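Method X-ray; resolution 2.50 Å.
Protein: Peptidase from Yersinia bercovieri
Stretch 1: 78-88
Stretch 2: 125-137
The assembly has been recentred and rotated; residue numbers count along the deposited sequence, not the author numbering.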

# COMPACT_ATOMS: atom_id res chain seq x y z
N ALA L 78 20.84 32.39 -8.40
CA ALA L 78 20.67 33.65 -9.12
C ALA L 78 19.87 34.70 -8.33
O ALA L 78 20.10 35.90 -8.49
CB ALA L 78 20.01 33.40 -10.47
N SER L 79 18.95 34.25 -7.48
CA SER L 79 18.11 35.15 -6.68
C SER L 79 17.94 34.66 -5.24
O SER L 79 18.25 33.52 -4.90
CB SER L 79 16.74 35.31 -7.33
OG SER L 79 16.00 34.10 -7.28
N MET L 80 17.46 35.56 -4.39
CA MET L 80 17.19 35.24 -3.00
C MET L 80 16.10 34.17 -2.89
O MET L 80 16.09 33.36 -1.96
CB MET L 80 16.76 36.50 -2.25
CG MET L 80 16.90 36.44 -0.73
SD MET L 80 18.62 36.32 -0.29
CE MET L 80 19.18 37.81 -1.08
N TYR L 81 15.20 34.16 -3.87
CA TYR L 81 14.14 33.16 -3.90
C TYR L 81 14.72 31.76 -4.04
O TYR L 81 14.23 30.81 -3.40
CB TYR L 81 13.15 33.44 -5.05
CG TYR L 81 12.02 32.45 -5.06
CD1 TYR L 81 12.13 31.25 -5.76
CD2 TYR L 81 10.86 32.68 -4.32
CE1 TYR L 81 11.12 30.31 -5.75
CE2 TYR L 81 9.83 31.75 -4.30
CZ TYR L 81 9.97 30.56 -5.02
OH TYR L 81 8.98 29.60 -5.03
N GLU L 82 15.74 31.62 -4.89
CA GLU L 82 16.42 30.34 -5.10
C GLU L 82 17.23 29.98 -3.87
O GLU L 82 17.32 28.82 -3.49
CB GLU L 82 17.35 30.41 -6.32
CG GLU L 82 16.64 30.69 -7.64
CD GLU L 82 17.60 30.65 -8.81
OE1 GLU L 82 18.81 30.43 -8.59
OE2 GLU L 82 17.15 30.87 -9.96
N ALA L 83 17.78 30.99 -3.22
CA ALA L 83 18.50 30.78 -1.97
C ALA L 83 17.53 30.18 -0.94
O ALA L 83 17.89 29.27 -0.20
CB ALA L 83 19.09 32.07 -1.49
N ALA L 84 16.31 30.70 -0.89
CA ALA L 84 15.28 30.19 0.02
C ALA L 84 14.86 28.76 -0.26
O ALA L 84 14.71 27.98 0.67
CB ALA L 84 14.04 31.10 -0.01
N THR L 85 14.66 28.40 -1.54
CA THR L 85 14.34 27.01 -1.86
C THR L 85 15.51 26.12 -1.43
O THR L 85 15.31 24.99 -0.98
CB THR L 85 14.01 26.76 -3.37
OG1 THR L 85 15.16 26.98 -4.19
CG2 THR L 85 12.87 27.63 -3.82
N LEU L 86 16.73 26.62 -1.60
CA LEU L 86 17.93 25.88 -1.24
C LEU L 86 17.99 25.60 0.26
O LEU L 86 18.32 24.49 0.69
CB LEU L 86 19.17 26.64 -1.69
CG LEU L 86 20.49 25.93 -1.40
CD1 LEU L 86 20.55 24.62 -2.18
CD2 LEU L 86 21.70 26.80 -1.71
N LEU L 87 17.68 26.60 1.07
CA LEU L 87 17.63 26.41 2.52
C LEU L 87 16.55 25.39 2.90
O LEU L 87 16.75 24.54 3.76
CB LEU L 87 17.37 27.74 3.22
CG LEU L 87 18.62 28.31 3.88
CD1 LEU L 87 19.61 28.69 2.79
CD2 LEU L 87 18.25 29.50 4.69
N GLY L 88 15.39 25.49 2.25
CA GLY L 88 14.31 24.58 2.51
C GLY L 88 14.70 23.14 2.25
O GLY L 88 14.35 22.25 3.03
N LEU L 125 16.31 44.24 -1.81
CA LEU L 125 16.38 43.49 -0.58
C LEU L 125 15.31 42.44 -0.51
O LEU L 125 14.17 42.70 -0.87
CB LEU L 125 16.21 44.41 0.61
CG LEU L 125 17.07 45.64 0.54
CD1 LEU L 125 16.57 46.51 1.65
CD2 LEU L 125 18.53 45.27 0.71
N ARG L 126 15.67 41.25 -0.05
CA ARG L 126 14.66 40.22 0.19
C ARG L 126 14.89 39.55 1.54
O ARG L 126 16.03 39.38 1.98
CB ARG L 126 14.65 39.20 -0.94
CG ARG L 126 14.38 39.83 -2.29
CD ARG L 126 14.23 38.82 -3.42
NE ARG L 126 12.92 38.17 -3.42
CZ ARG L 126 12.50 37.37 -4.39
NH1 ARG L 126 13.29 37.14 -5.43
NH2 ARG L 126 11.29 36.81 -4.33
N LEU L 127 13.80 39.19 2.21
CA LEU L 127 13.84 38.58 3.54
C LEU L 127 12.84 37.43 3.63
O LEU L 127 11.68 37.62 3.28
CB LEU L 127 13.54 39.62 4.62
CG LEU L 127 13.33 39.12 6.05
CD1 LEU L 127 14.59 38.47 6.58
CD2 LEU L 127 12.85 40.24 6.99
N PHE L 128 13.28 36.25 4.08
CA PHE L 128 12.41 35.07 4.18
C PHE L 128 12.39 34.45 5.57
O PHE L 128 13.36 34.56 6.34
CB PHE L 128 12.82 33.93 3.21
CG PHE L 128 12.70 34.28 1.73
CD1 PHE L 128 13.61 35.13 1.11
CD2 PHE L 128 11.62 33.82 0.99
CE1 PHE L 128 13.49 35.45 -0.23
CE2 PHE L 128 11.48 34.15 -0.33
CZ PHE L 128 12.42 34.97 -0.95
N HIS L 129 11.27 33.81 5.89
CA HIS L 129 11.17 32.95 7.06
C HIS L 129 11.00 31.50 6.59
O HIS L 129 9.97 31.18 6.01
CB HIS L 129 10.00 33.40 7.97
CG HIS L 129 9.71 32.48 9.12
ND1 HIS L 129 8.75 32.77 10.07
CD2 HIS L 129 10.21 31.27 9.46
CE1 HIS L 129 8.70 31.79 10.95
NE2 HIS L 129 9.57 30.86 10.60
N ILE L 130 11.99 30.64 6.86
CA ILE L 130 11.92 29.22 6.49
C ILE L 130 11.39 28.38 7.65
O ILE L 130 11.92 28.45 8.76
CB ILE L 130 13.32 28.64 6.05
CG1 ILE L 130 13.90 29.39 4.84
CG2 ILE L 130 13.22 27.17 5.65
CD1 ILE L 130 14.75 30.59 5.19
N TYR L 131 10.38 27.57 7.38
CA TYR L 131 9.70 26.74 8.37
C TYR L 131 10.33 25.35 8.46
O TYR L 131 11.12 24.99 7.57
CB TYR L 131 8.22 26.58 8.00
CG TYR L 131 7.37 27.83 7.99
CD1 TYR L 131 6.99 28.45 9.18
CD2 TYR L 131 6.92 28.36 6.79
CE1 TYR L 131 6.20 29.58 9.16
CE2 TYR L 131 6.13 29.48 6.77
CZ TYR L 131 5.78 30.09 7.95
OH TYR L 131 4.98 31.20 7.91
N PRO L 132 10.02 24.56 9.52
CA PRO L 132 10.57 23.19 9.59
C PRO L 132 10.24 22.27 8.39
O PRO L 132 11.07 21.42 8.06
CB PRO L 132 9.93 22.61 10.86
CG PRO L 132 9.57 23.79 11.70
CD PRO L 132 9.25 24.92 10.73
N GLN L 133 9.10 22.45 7.73
CA GLN L 133 8.73 21.57 6.60
C GLN L 133 9.52 21.94 5.36
O GLN L 133 9.45 21.24 4.36
CB GLN L 133 7.22 21.62 6.31
CG GLN L 133 6.32 21.12 7.44
CD GLN L 133 6.20 22.13 8.59
OE1 GLN L 133 6.50 23.31 8.43
NE2 GLN L 133 5.75 21.66 9.76
N GLY L 134 10.23 23.06 5.41
CA GLY L 134 11.08 23.49 4.31
C GLY L 134 10.45 24.50 3.37
O GLY L 134 11.14 25.04 2.50
N ASN L 135 9.16 24.77 3.52
CA ASN L 135 8.54 25.84 2.75
C ASN L 135 8.82 27.14 3.48
O ASN L 135 9.46 27.14 4.54
CB ASN L 135 7.05 25.59 2.55
CG ASN L 135 6.29 25.55 3.86
OD1 ASN L 135 6.89 25.36 4.92
ND2 ASN L 135 4.97 25.68 3.80
N PHE L 136 8.37 28.26 2.92
CA PHE L 136 8.75 29.58 3.43
C PHE L 136 7.81 30.73 3.03
O PHE L 136 7.05 30.63 2.06
CB PHE L 136 10.17 29.90 2.97
CG PHE L 136 10.39 29.69 1.49
CD1 PHE L 136 9.99 30.64 0.57
CD2 PHE L 136 11.03 28.55 1.03
CE1 PHE L 136 10.21 30.46 -0.79
CE2 PHE L 136 11.25 28.37 -0.33
CZ PHE L 136 10.84 29.32 -1.24
N ILE L 137 7.90 31.84 3.76
CA ILE L 137 7.19 33.05 3.40
C ILE L 137 8.16 34.22 3.27
O ILE L 137 9.27 34.21 3.81
CB ILE L 137 6.12 33.41 4.44
CG1 ILE L 137 6.78 33.64 5.80
CG2 ILE L 137 5.08 32.31 4.52
CD1 ILE L 137 5.82 34.13 6.91

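The contact is a helix laid along a strand. Helix 80-88 and strand 126-130 run nearly parallel, their N-to-C directions 19° apart and their axes 9.1 Å apart at closest approach. After the strand, a type I turn from Y131 to G134 reverses the chain, closed by G134 N to Y131 O at 3.0 Å, and the returning strand begins at F136. H129 and I137 pair through both of their backbone groups, with H129 N to I137 O at 2.9 Å and I137 N to H129 O at 3.1 Å, so the helix packs on a hairpin. No hydrogen bond joins the two stretches; the contact between them rests on packing.

The spacing is not uniform. The CA atoms of M80 and R126 are 6.4 Å apart and those of A84 and F128 7.0 Å, but G88 and G134 close to 3.9 Å. Here G88 CA lies 3.2 Å from G134 O, a CA-H...O contact. Two glycines make this approach possible: an ideal CB on G88 would fall 2.1 Å from G134 O, and an ideal CB on G134 would fall 2.9 Å from G88 O. G134 has a second reason to be glycine, since at phi 97° and psi -8° a CB would also jam against the carbonyl oxygen of Q133.

Strand alternation selects the side chains. R126, F128 and I130 point toward the helix, while L127 points away; F136 joins them from the second strand. On the helix, M80, A84 and L87 point toward the hairpin, a spacing of four and then three residues that keeps one side of the helix on the contact.

A84 is the small residue on which two rings converge. Its CB sits over a face of F128, 3.9 Å from the ring centroid and 14° off the normal, and over a face of F136, 3.8 Å from that centroid and 7° off. A single methyl thus makes two CH-pi contacts. Around it, M80 CG meets the edge of the F128 ring, 3.6 Å from F128 CE1, and the same CG is 3.6 Å from R126 CB. Y81, whose CA-to-CB bond points sideways, still reaches the hairpin: the edge of F136 is directed at its ring face in an offset edge-to-face pair, with centroids 5.5 Å apart and planes at 77°. T85 points away, yet its CG2 comes within 3.7 Å of F136 CZ.

Toward the glycine end, L87 CD2 touches I130 CD1 at 3.7 Å, and I130 CG2 lies 4.2 Å from G88 CA. At the other end, S79 caps the helix through a weak bond, E82 N to S79 OG at 3.5 Å. Nearby, R126 lays a guanidinium face over Y81 N, with R126 NH1 3.7 Å from Y81 CB. The design rule is size matching: glycine where the backbones nearly touch, and alanine where two ring faces meet one methyl.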